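Local coordinates for protein ribonucleoside-diphosphate reductase (Pseudomonas aeruginosa, PDB 5IM3) that probably reduces ribonucleoside diphosphates to deoxyribonucleotides for DNA synthesis, using thioredoxin as reductant, and is an allosteric enzyme that binds dATP, at residues L275-L280 and K335-R340; F322-A327 and E343-L348; M481-W486 and T558-L563. All coordinates share one frame; numbering follows the deposited sequence.

Interaction 1. Residues L275-L280 and K335-R340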
loop_
_atom_site.group_PDB
_atom_site.type_symbol
_atom_site.label_atom_id
_atom_site.label_comp_id
_atom_site.label_asym_id
_atom_site.label_seq_id
_atom_site.Cartn_x
_atom_site.Cartn_y
_atom_site.Cartn_z
ATOM N N LEU A 275 -39.884 3.679 54.758
ATOM C CA LEU A 275 -40.764 2.697 54.133
ATOM C C LEU A 275 -41.609 1.947 55.156
ATOM O O LEU A 275 -42.617 1.339 54.782
ATOM C CB LEU A 275 -39.949 1.705 53.296
ATOM C CG LEU A 275 -39.187 2.263 52.085
ATOM C CD1 LEU A 275 -38.850 1.152 51.093
ATOM C CD2 LEU A 275 -39.960 3.373 51.380
ATOM N N LYS A 276 -41.229 1.976 56.435
ATOM C CA LYS A 276 -42.080 1.415 57.477
ATOM C C LYS A 276 -43.349 2.229 57.686
ATOM O O LYS A 276 -44.297 1.727 58.298
ATOM C CB LYS A 276 -41.316 1.324 58.796
ATOM C CG LYS A 276 -40.219 0.284 58.801
ATOM C CD LYS A 276 -39.462 0.298 60.115
ATOM C CE LYS A 276 -38.407 -0.790 60.147
ATOM N NZ LYS A 276 -37.574 -0.731 61.377
ATOM N N GLU A 277 -43.390 3.469 57.202
ATOM C CA GLU A 277 -44.592 4.288 57.308
ATOM C C GLU A 277 -45.679 3.868 56.326
ATOM O O GLU A 277 -46.776 4.435 56.365
ATOM C CB GLU A 277 -44.242 5.764 57.093
ATOM C CG GLU A 277 -43.252 6.326 58.112
ATOM C CD GLU A 277 -42.788 7.732 57.770
ATOM O OE1 GLU A 277 -43.118 8.219 56.666
ATOM O OE2 GLU A 277 -42.088 8.349 58.602
ATOM N N PHE A 278 -45.401 2.908 55.447
ATOM C CA PHE A 278 -46.405 2.389 54.535
ATOM C C PHE A 278 -47.256 1.334 55.232
ATOM O O PHE A 278 -46.871 0.761 56.255
ATOM C CB PHE A 278 -45.754 1.774 53.295
ATOM C CG PHE A 278 -45.290 2.779 52.281
ATOM C CD1 PHE A 278 -44.041 3.371 52.390
ATOM C CD2 PHE A 278 -46.093 3.117 51.202
ATOM C CE1 PHE A 278 -43.608 4.289 51.450
ATOM C CE2 PHE A 278 -45.662 4.034 50.258
ATOM C CZ PHE A 278 -44.419 4.619 50.383
ATOM N N ASP A 279 -48.429 1.078 54.658
ATOM C CA ASP A 279 -49.309 0.015 55.140
ATOM C C ASP A 279 -48.886 -1.266 54.433
ATOM O O ASP A 279 -49.371 -1.596 53.351
ATOM C CB ASP A 279 -50.770 0.358 54.881
ATOM C CG ASP A 279 -51.720 -0.601 55.564
ATOM O OD1 ASP A 279 -51.464 -1.822 55.525
ATOM O OD2 ASP A 279 -52.720 -0.131 56.145
ATOM N N LEU A 280 -47.968 -2.002 55.062
ATOM C CA LEU A 280 -47.369 -3.156 54.403
ATOM C C LEU A 280 -48.377 -4.280 54.193
ATOM O O LEU A 280 -48.251 -5.046 53.231
ATOM C CB LEU A 280 -46.172 -3.651 55.211
ATOM C CG LEU A 280 -45.095 -2.587 55.458
ATOM C CD1 LEU A 280 -43.999 -3.119 56.368
ATOM C CD2 LEU A 280 -44.504 -2.091 54.142
ATOM N N LYS A 335 -49.487 11.945 48.711
ATOM C CA LYS A 335 -50.568 12.034 49.688
ATOM C C LYS A 335 -51.169 10.661 49.961
ATOM O O LYS A 335 -51.397 10.288 51.118
ATOM C CB LYS A 335 -51.646 12.997 49.193
ATOM C CG LYS A 335 -51.158 14.415 48.948
ATOM C CD LYS A 335 -52.284 15.302 48.433
ATOM C CE LYS A 335 -51.789 16.705 48.122
ATOM N NZ LYS A 335 -51.282 17.399 49.336
ATOM N N ASP A 336 -51.447 9.899 48.902
ATOM C CA ASP A 336 -51.976 8.540 49.023
ATOM C C ASP A 336 -50.830 7.563 48.776
ATOM O O ASP A 336 -50.705 6.958 47.711
ATOM C CB ASP A 336 -53.131 8.324 48.052
ATOM C CG ASP A 336 -54.262 9.312 48.260
ATOM O OD1 ASP A 336 -55.164 9.027 49.079
ATOM O OD2 ASP A 336 -54.251 10.373 47.601
ATOM N N ARG A 337 -49.979 7.421 49.795
ATOM C CA ARG A 337 -48.805 6.554 49.722
ATOM C C ARG A 337 -49.099 5.211 49.064
ATOM O O ARG A 337 -48.425 4.810 48.110
ATOM C CB ARG A 337 -48.260 6.322 51.133
ATOM C CG ARG A 337 -47.151 7.260 51.561
ATOM C CD ARG A 337 -46.662 6.873 52.949
ATOM N NE ARG A 337 -45.285 7.295 53.205
ATOM C CZ ARG A 337 -44.937 8.397 53.864
ATOM N NH1 ARG A 337 -45.863 9.217 54.353
ATOM N NH2 ARG A 337 -43.655 8.676 54.042
ATOM N N GLU A 338 -50.100 4.493 49.579
ATOM C CA GLU A 338 -50.344 3.125 49.128
ATOM C C GLU A 338 -50.921 3.099 47.719
ATOM O O GLU A 338 -50.464 2.327 46.866
ATOM C CB GLU A 338 -51.276 2.411 50.108
ATOM C CG GLU A 338 -50.626 2.044 51.439
ATOM C CD GLU A 338 -50.405 3.240 52.349
ATOM O OE1 GLU A 338 -51.104 4.261 52.177
ATOM O OE2 GLU A 338 -49.529 3.154 53.238
ATOM N N ALA A 339 -51.929 3.933 47.453
ATOM C CA ALA A 339 -52.549 3.951 46.132
ATOM C C ALA A 339 -51.520 4.248 45.044
ATOM O O ALA A 339 -51.486 3.578 44.005
ATOM C CB ALA A 339 -53.680 4.979 46.104
ATOM N N ARG A 340 -50.668 5.250 45.264
ATOM C CA ARG A 340 -49.644 5.576 44.274
ATOM C C ARG A 340 -48.566 4.501 44.212
ATOM O O ARG A 340 -48.071 4.176 43.127
ATOM C CB ARG A 340 -49.028 6.942 44.583
ATOM C CG ARG A 340 -50.021 8.095 44.514
ATOM C CD ARG A 340 -50.638 8.225 43.127
ATOM N NE ARG A 340 -51.592 9.323 43.048
ATOM C CZ ARG A 340 -52.286 9.632 41.956
ATOM N NH1 ARG A 340 -52.124 8.931 40.841
ATOM N NH2 ARG A 340 -53.143 10.646 41.978
#
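At the start of helix 337-349, in the all-alpha domain of the large subunit, Arg337 and Glu338 of the first helical turn meet Glu277, Phe278 and Asp279 in the loop leading into helix 280-286. Arg337 does most of the touching. Its chain runs extended from CG to NE across the Phe278 ring at about a right angle and sets CD over the ring centre, 4.0 Å from the centroid and 9° off the normal, a CH-pi contact. Arg337 CB packs 3.6 Å from Phe278 CE2. Its CZ is 5.3 Å from the ring centroid, a long cation-pi contact and at most weakly attractive; the guanidinium plane stands nearly perpendicular to the ring, with Phe278 CE1 at its edge, and NE, covered by the contact, has no polar partner in the model. Farther out, Glu277 OE1 forms a salt bridge with Arg337 NH2 at 2.7 Å. OE1 comes over a face of the guanidinium, the two planes 80° apart, unlike a flat two-pronged pair. The Phe278 ring also packs on Met328 of helix 319-330 and on Leu283. Asp279 is the N-cap of helix 280-286, its OD1 accepting from Lys282 N. Its backbone N is taken by Glu338, whose chain bends at chi2, turning CD toward the loop; OE2 accepts from Asp279 N at 2.7 Å, on the anti side of the carboxylate and 19° out of its plane.

Interaction 2. Residues F322-A327 and E343-L348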
loop_
_atom_site.group_PDB
_atom_site.type_symbol
_atom_site.label_atom_id
_atom_site.label_comp_id
_atom_site.label_asym_id
_atom_site.label_seq_id
_atom_site.Cartn_x
_atom_site.Cartn_y
_atom_site.Cartn_z
ATOM N N PHE A 322 -38.793 -6.433 45.010
ATOM C CA PHE A 322 -37.914 -5.431 44.419
ATOM C C PHE A 322 -38.722 -4.334 43.737
ATOM O O PHE A 322 -38.518 -3.143 43.997
ATOM C CB PHE A 322 -36.955 -6.095 43.426
ATOM C CG PHE A 322 -36.259 -5.125 42.509
ATOM C CD1 PHE A 322 -35.205 -4.349 42.963
ATOM C CD2 PHE A 322 -36.660 -4.995 41.190
ATOM C CE1 PHE A 322 -34.564 -3.459 42.116
ATOM C CE2 PHE A 322 -36.023 -4.110 40.337
ATOM C CZ PHE A 322 -34.973 -3.343 40.801
ATOM N N PHE A 323 -39.657 -4.720 42.865
ATOM C CA PHE A 323 -40.481 -3.725 42.189
ATOM C C PHE A 323 -41.315 -2.932 43.183
ATOM O O PHE A 323 -41.557 -1.737 42.976
ATOM C CB PHE A 323 -41.388 -4.400 41.155
ATOM C CG PHE A 323 -40.661 -4.889 39.932
ATOM C CD1 PHE A 323 -39.715 -4.096 39.303
ATOM C CD2 PHE A 323 -40.927 -6.147 39.410
ATOM C CE1 PHE A 323 -39.046 -4.544 38.181
ATOM C CE2 PHE A 323 -40.260 -6.600 38.285
ATOM C CZ PHE A 323 -39.315 -5.793 37.671
ATOM N N MET A 324 -41.751 -3.572 44.268
ATOM C CA MET A 324 -42.540 -2.867 45.271
ATOM C C MET A 324 -41.677 -1.881 46.053
ATOM O O MET A 324 -42.149 -0.800 46.423
ATOM C CB MET A 324 -43.209 -3.876 46.210
ATOM C CG MET A 324 -44.112 -3.258 47.271
ATOM S SD MET A 324 -45.483 -2.303 46.585
ATOM C CE MET A 324 -46.539 -3.616 45.974
ATOM N N ARG A 325 -40.410 -2.226 46.307
ATOM C CA ARG A 325 -39.515 -1.280 46.972
ATOM C C ARG A 325 -39.324 -0.029 46.130
ATOM O O ARG A 325 -39.356 1.092 46.646
ATOM C CB ARG A 325 -38.153 -1.914 47.259
ATOM C CG ARG A 325 -37.038 -0.852 47.353
ATOM C CD ARG A 325 -35.730 -1.391 47.868
ATOM N NE ARG A 325 -35.034 -2.230 46.893
ATOM C CZ ARG A 325 -34.266 -1.774 45.906
ATOM N NH1 ARG A 325 -34.094 -0.470 45.719
ATOM N NH2 ARG A 325 -33.671 -2.631 45.091
ATOM N N VAL A 326 -39.075 -0.205 44.832
ATOM C CA VAL A 326 -38.862 0.949 43.964
ATOM C C VAL A 326 -40.118 1.806 43.931
ATOM O O VAL A 326 -40.053 3.040 44.029
ATOM C CB VAL A 326 -38.449 0.490 42.551
ATOM C CG1 VAL A 326 -38.173 1.693 41.655
ATOM C CG2 VAL A 326 -37.229 -0.411 42.624
ATOM N N ALA A 327 -41.280 1.162 43.811
ATOM C CA ALA A 327 -42.543 1.887 43.806
ATOM C C ALA A 327 -42.730 2.659 45.105
ATOM O O ALA A 327 -43.112 3.834 45.091
ATOM C CB ALA A 327 -43.698 0.911 43.586
ATOM N N GLU A 343 -49.960 1.828 42.120
ATOM C CA GLU A 343 -49.942 2.265 40.728
ATOM C C GLU A 343 -48.538 2.152 40.135
ATOM O O GLU A 343 -48.376 1.728 38.985
ATOM C CB GLU A 343 -50.458 3.703 40.626
ATOM C CG GLU A 343 -50.510 4.268 39.206
ATOM C CD GLU A 343 -50.829 5.755 39.176
ATOM O OE1 GLU A 343 -51.079 6.336 40.253
ATOM O OE2 GLU A 343 -50.823 6.346 38.074
ATOM N N PHE A 344 -47.511 2.512 40.908
ATOM C CA PHE A 344 -46.146 2.438 40.392
ATOM C C PHE A 344 -45.660 0.995 40.323
ATOM O O PHE A 344 -44.912 0.628 39.408
ATOM C CB PHE A 344 -45.195 3.270 41.259
ATOM C CG PHE A 344 -45.584 4.721 41.391
ATOM C CD1 PHE A 344 -46.480 5.308 40.510
ATOM C CD2 PHE A 344 -45.042 5.499 42.403
ATOM C CE1 PHE A 344 -46.830 6.637 40.640
ATOM C CE2 PHE A 344 -45.389 6.829 42.536
ATOM C CZ PHE A 344 -46.282 7.398 41.653
ATOM N N TYR A 345 -46.059 0.166 41.288
ATOM C CA TYR A 345 -45.648 -1.233 41.270
ATOM C C TYR A 345 -46.247 -1.966 40.077
ATOM O O TYR A 345 -45.564 -2.758 39.419
ATOM C CB TYR A 345 -46.051 -1.922 42.573
ATOM C CG TYR A 345 -46.120 -3.427 42.446
ATOM C CD1 TYR A 345 -44.968 -4.203 42.505
ATOM C CD2 TYR A 345 -47.334 -4.070 42.254
ATOM C CE1 TYR A 345 -45.028 -5.577 42.380
ATOM C CE2 TYR A 345 -47.407 -5.439 42.130
ATOM C CZ TYR A 345 -46.254 -6.190 42.194
ATOM O OH TYR A 345 -46.335 -7.559 42.070
ATOM N N ASN A 346 -47.527 -1.719 39.787
ATOM C CA ASN A 346 -48.169 -2.383 38.659
ATOM C C ASN A 346 -47.507 -1.995 37.344
ATOM O O ASN A 346 -47.343 -2.835 36.452
ATOM C CB ASN A 346 -49.656 -2.042 38.628
ATOM C CG ASN A 346 -50.436 -2.745 39.721
ATOM O OD1 ASN A 346 -50.061 -3.831 40.168
ATOM N ND2 ASN A 346 -51.529 -2.129 40.158
ATOM N N LEU A 347 -47.115 -0.727 37.204
ATOM C CA LEU A 347 -46.476 -0.291 35.969
ATOM C C LEU A 347 -45.110 -0.946 35.794
ATOM O O LEU A 347 -44.746 -1.350 34.683
ATOM C CB LEU A 347 -46.344 1.232 35.956
ATOM C CG LEU A 347 -46.041 1.838 34.585
ATOM C CD1 LEU A 347 -47.253 1.704 33.664
ATOM C CD2 LEU A 347 -45.616 3.289 34.712
ATOM N N LEU A 348 -44.345 -1.070 36.881
ATOM C CA LEU A 348 -42.997 -1.622 36.800
ATOM C C LEU A 348 -43.015 -3.138 36.627
ATOM O O LEU A 348 -42.366 -3.673 35.723
ATOM C CB LEU A 348 -42.206 -1.239 38.053
ATOM C CG LEU A 348 -41.833 0.238 38.200
ATOM C CD1 LEU A 348 -41.251 0.500 39.578
ATOM C CD2 LEU A 348 -40.843 0.656 37.121
#
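Tyr345 of helix 337-349 leans against helix 319-330 with CG anti to its backbone N (chi1 159°). Taken outward from the backbone, its CB lies 3.8 Å from Ala327 CB. At CG the Met324 methyl arrives over one face of the ring: CE is 3.6 Å from Tyr345 CG, toward the rim rather than the centre, and makes a CH-pi contact. Met324 reaches this place because its chain bends at both chi2 and chi3 (73°); SD stays oblique to the ring, 5.0 Å from its centroid, in a Met-aromatic contact. Next, Tyr345 CD1 packs against Phe323 CB at 3.8 Å, and CE1 touches the same carbon. Beyond the two helices, the phenol OH accepts a hydrogen bond from the backbone N of Asp288. On either side of Tyr345 in the sequence, Phe344 and Leu348 complete the interface. Phe344 CB sits 3.6 Å from Ala327 CB, with the Ala327 carbonyl O at its ring edge. Leu348 CB touches Phe323 CD1, its CD1 meets Val326 CG1 at 3.9 Å, and its carbonyl O lies over the centre of the Phe323 ring. At Ala327, whose side chain is only CB, the backbones come close, its CA 5.0 Å from Phe344 CA. No hydrogen bond joins the segments, whose axes approach to 8.2 Å: apolar packing of two successive helices of the all-alpha domain, steeply inclined, their directions 134° apart.

Interaction 3. Residues M481-W486 and T558-L563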
loop_
_atom_site.group_PDB
_atom_site.type_symbol
_atom_site.label_atom_id
_atom_site.label_comp_id
_atom_site.label_asym_id
_atom_site.label_seq_id
_atom_site.Cartn_x
_atom_site.Cartn_y
_atom_site.Cartn_z
ATOM N N MET A 481 -11.628 9.941 28.144
ATOM C CA MET A 481 -12.627 10.997 28.106
ATOM C C MET A 481 -13.271 11.012 26.732
ATOM O O MET A 481 -12.585 10.869 25.716
ATOM C CB MET A 481 -11.990 12.367 28.402
ATOM C CG MET A 481 -12.976 13.515 28.527
ATOM S SD MET A 481 -12.174 15.132 28.557
ATOM C CE MET A 481 -11.773 15.320 26.822
ATOM N N ASN A 482 -14.586 11.178 26.703
ATOM C CA ASN A 482 -15.298 11.307 25.443
ATOM C C ASN A 482 -15.278 12.762 24.982
ATOM O O ASN A 482 -15.081 13.689 25.769
ATOM C CB ASN A 482 -16.742 10.806 25.573
ATOM C CG ASN A 482 -16.831 9.298 25.799
ATOM O OD1 ASN A 482 -17.472 8.839 26.744
ATOM N ND2 ASN A 482 -16.196 8.527 24.929
ATOM N N THR A 483 -15.480 12.947 23.681
ATOM C CA THR A 483 -15.484 14.261 23.063
ATOM C C THR A 483 -16.664 14.353 22.110
ATOM O O THR A 483 -17.100 13.345 21.543
ATOM C CB THR A 483 -14.179 14.528 22.288
ATOM O OG1 THR A 483 -13.992 13.498 21.317
ATOM C CG2 THR A 483 -12.973 14.557 23.220
ATOM N N ALA A 484 -17.178 15.571 21.929
ATOM C CA ALA A 484 -18.257 15.798 20.978
ATOM C C ALA A 484 -18.136 17.193 20.386
ATOM O O ALA A 484 -17.752 18.136 21.078
ATOM C CB ALA A 484 -19.632 15.628 21.630
ATOM N N ASN A 485 -18.470 17.311 19.102
ATOM C CA ASN A 485 -18.542 18.605 18.440
ATOM C C ASN A 485 -19.868 19.292 18.745
ATOM O O ASN A 485 -20.935 18.673 18.684
ATOM C CB ASN A 485 -18.392 18.445 16.926
ATOM C CG ASN A 485 -16.989 18.045 16.510
ATOM O OD1 ASN A 485 -16.774 16.956 15.971
ATOM N ND2 ASN A 485 -16.030 18.934 16.736
ATOM N N TRP A 486 -19.792 20.582 19.059
ATOM C CA TRP A 486 -20.957 21.447 19.253
ATOM C C TRP A 486 -21.022 22.359 18.024
ATOM O O TRP A 486 -20.380 23.407 17.976
ATOM C CB TRP A 486 -20.821 22.220 20.566
ATOM C CG TRP A 486 -22.057 22.921 21.045
ATOM C CD1 TRP A 486 -22.196 24.257 21.286
ATOM C CD2 TRP A 486 -23.320 22.323 21.365
ATOM N NE1 TRP A 486 -23.467 24.529 21.731
ATOM C CE2 TRP A 486 -24.177 23.359 21.789
ATOM C CE3 TRP A 486 -23.808 21.015 21.333
ATOM C CZ2 TRP A 486 -25.498 23.126 22.177
ATOM C CZ3 TRP A 486 -25.123 20.785 21.716
ATOM C CH2 TRP A 486 -25.951 21.836 22.129
ATOM N N THR A 558 -11.246 7.131 15.121
ATOM C CA THR A 558 -11.200 7.060 16.575
ATOM C C THR A 558 -12.566 6.931 17.234
ATOM O O THR A 558 -12.624 6.636 18.434
ATOM C CB THR A 558 -10.501 8.303 17.151
ATOM O OG1 THR A 558 -11.387 9.428 17.089
ATOM C CG2 THR A 558 -9.230 8.625 16.370
ATOM N N GLY A 559 -13.659 7.136 16.501
ATOM C CA GLY A 559 -14.982 7.157 17.094
ATOM C C GLY A 559 -15.374 8.477 17.719
ATOM O O GLY A 559 -16.483 8.584 18.263
ATOM N N HIS A 560 -14.509 9.485 17.656
ATOM C CA HIS A 560 -14.728 10.746 18.344
ATOM C C HIS A 560 -14.070 11.853 17.535
ATOM O O HIS A 560 -13.152 11.589 16.751
ATOM C CB HIS A 560 -14.152 10.709 19.766
ATOM C CG HIS A 560 -14.722 9.619 20.619
ATOM N ND1 HIS A 560 -14.202 8.342 20.638
ATOM C CD2 HIS A 560 -15.770 9.613 21.476
ATOM C CE1 HIS A 560 -14.906 7.597 21.472
ATOM N NE2 HIS A 560 -15.863 8.345 21.993
ATOM N N PRO A 561 -14.518 13.111 17.701
ATOM C CA PRO A 561 -15.668 13.519 18.520
ATOM C C PRO A 561 -17.002 13.251 17.839
ATOM O O PRO A 561 -17.072 13.235 16.607
ATOM C CB PRO A 561 -15.456 15.032 18.708
ATOM C CG PRO A 561 -14.048 15.299 18.287
ATOM C CD PRO A 561 -13.743 14.276 17.245
ATOM N N TRP A 562 -18.050 13.046 18.632
ATOM C CA TRP A 562 -19.384 12.893 18.078
ATOM C C TRP A 562 -19.852 14.218 17.477
ATOM O O TRP A 562 -19.264 15.278 17.701
ATOM C CB TRP A 562 -20.356 12.414 19.155
ATOM C CG TRP A 562 -19.938 11.119 19.782
ATOM C CD1 TRP A 562 -19.391 10.043 19.149
ATOM C CD2 TRP A 562 -20.018 10.771 21.169
ATOM N NE1 TRP A 562 -19.135 9.042 20.052
ATOM C CE2 TRP A 562 -19.507 9.465 21.301
ATOM C CE3 TRP A 562 -20.471 11.437 22.314
ATOM C CZ2 TRP A 562 -19.439 8.810 22.530
ATOM C CZ3 TRP A 562 -20.402 10.785 23.533
ATOM C CH2 TRP A 562 -19.890 9.487 23.631
ATOM N N LEU A 563 -20.930 14.145 16.702
ATOM C CA LEU A 563 -21.485 15.297 16.000
ATOM C C LEU A 563 -22.836 15.651 16.611
ATOM O O LEU A 563 -23.778 14.852 16.546
ATOM C CB LEU A 563 -21.634 15.002 14.507
ATOM C CG LEU A 563 -20.401 15.157 13.609
ATOM C CD1 LEU A 563 -19.206 14.367 14.113
ATOM C CD2 LEU A 563 -20.740 14.731 12.185
#
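Asn485 N gives its hydrogen to Trp562 O at 2.6 Å, a short and nearly straight bond (170° at the hydrogen). One step back, Trp562 N donates to Thr483 O at 3.1 Å. The same carbonyl oxygen is approached by Pro561 CA in a CA-H...O contact, lies at the edge of the His560 ring, and sits above one face of the Trp562 indole, toward its rim. The two bonds bracket Ala484 and pair it with Trp562 in parallel; the next pair, Asn485 with Leu563, is completed by the backbone bond between Asn485 and Thr564. They join strands 482-487 and 562-565, neighbours in the ten-stranded alpha-beta barrel of the reductase. On one face of the sheet, Ala484 CB packs 4.1 Å from Trp562 CB, while Tyr904 and Tyr905 meet the indole edge-to-face. On the other, Asn485 and Leu563 lie toward helices 461-465 and 544-558. The entry into the second strand is shaped by a cis peptide before Pro561. Thr483 OG1, held between the backbone N and the carbonyl carbon (chi1 57°), faces this cis peptide and touches His560 CB at 3.2 Å and Pro561 CB at 3.4 Å. His560 is held within its own segment: ND1 donates to Thr558 O from above that carbonyl's plane, and its backbone N donates to Thr558 OG1, an ST turn. At the far end of the indole, Asn482 CB packs 3.9 Å from Trp562 CH2.

In the fold
Interactions 1 and 2 share helix 337-349: its first turn meets a loop at the surface in interaction 1, and its later turns pack on helix 319-330 in the buried interaction 2, the centres 12 Å apart. The chemistry follows depth. Interaction 1 combines a salt bridge and a carboxylate-to-backbone bond with one aromatic ring, whereas interaction 2 is held by apolar side-chain packing, without a hydrogen bond between its segments. Met328, on the same helix as segment 322-327, also packs on Phe278. Interaction 3 lies in the barrel domain, its nearest atoms about 26 Å from interaction 2; also buried, it relies on backbone hydrogen bonds between parallel strands rather than on side-chain packing alone.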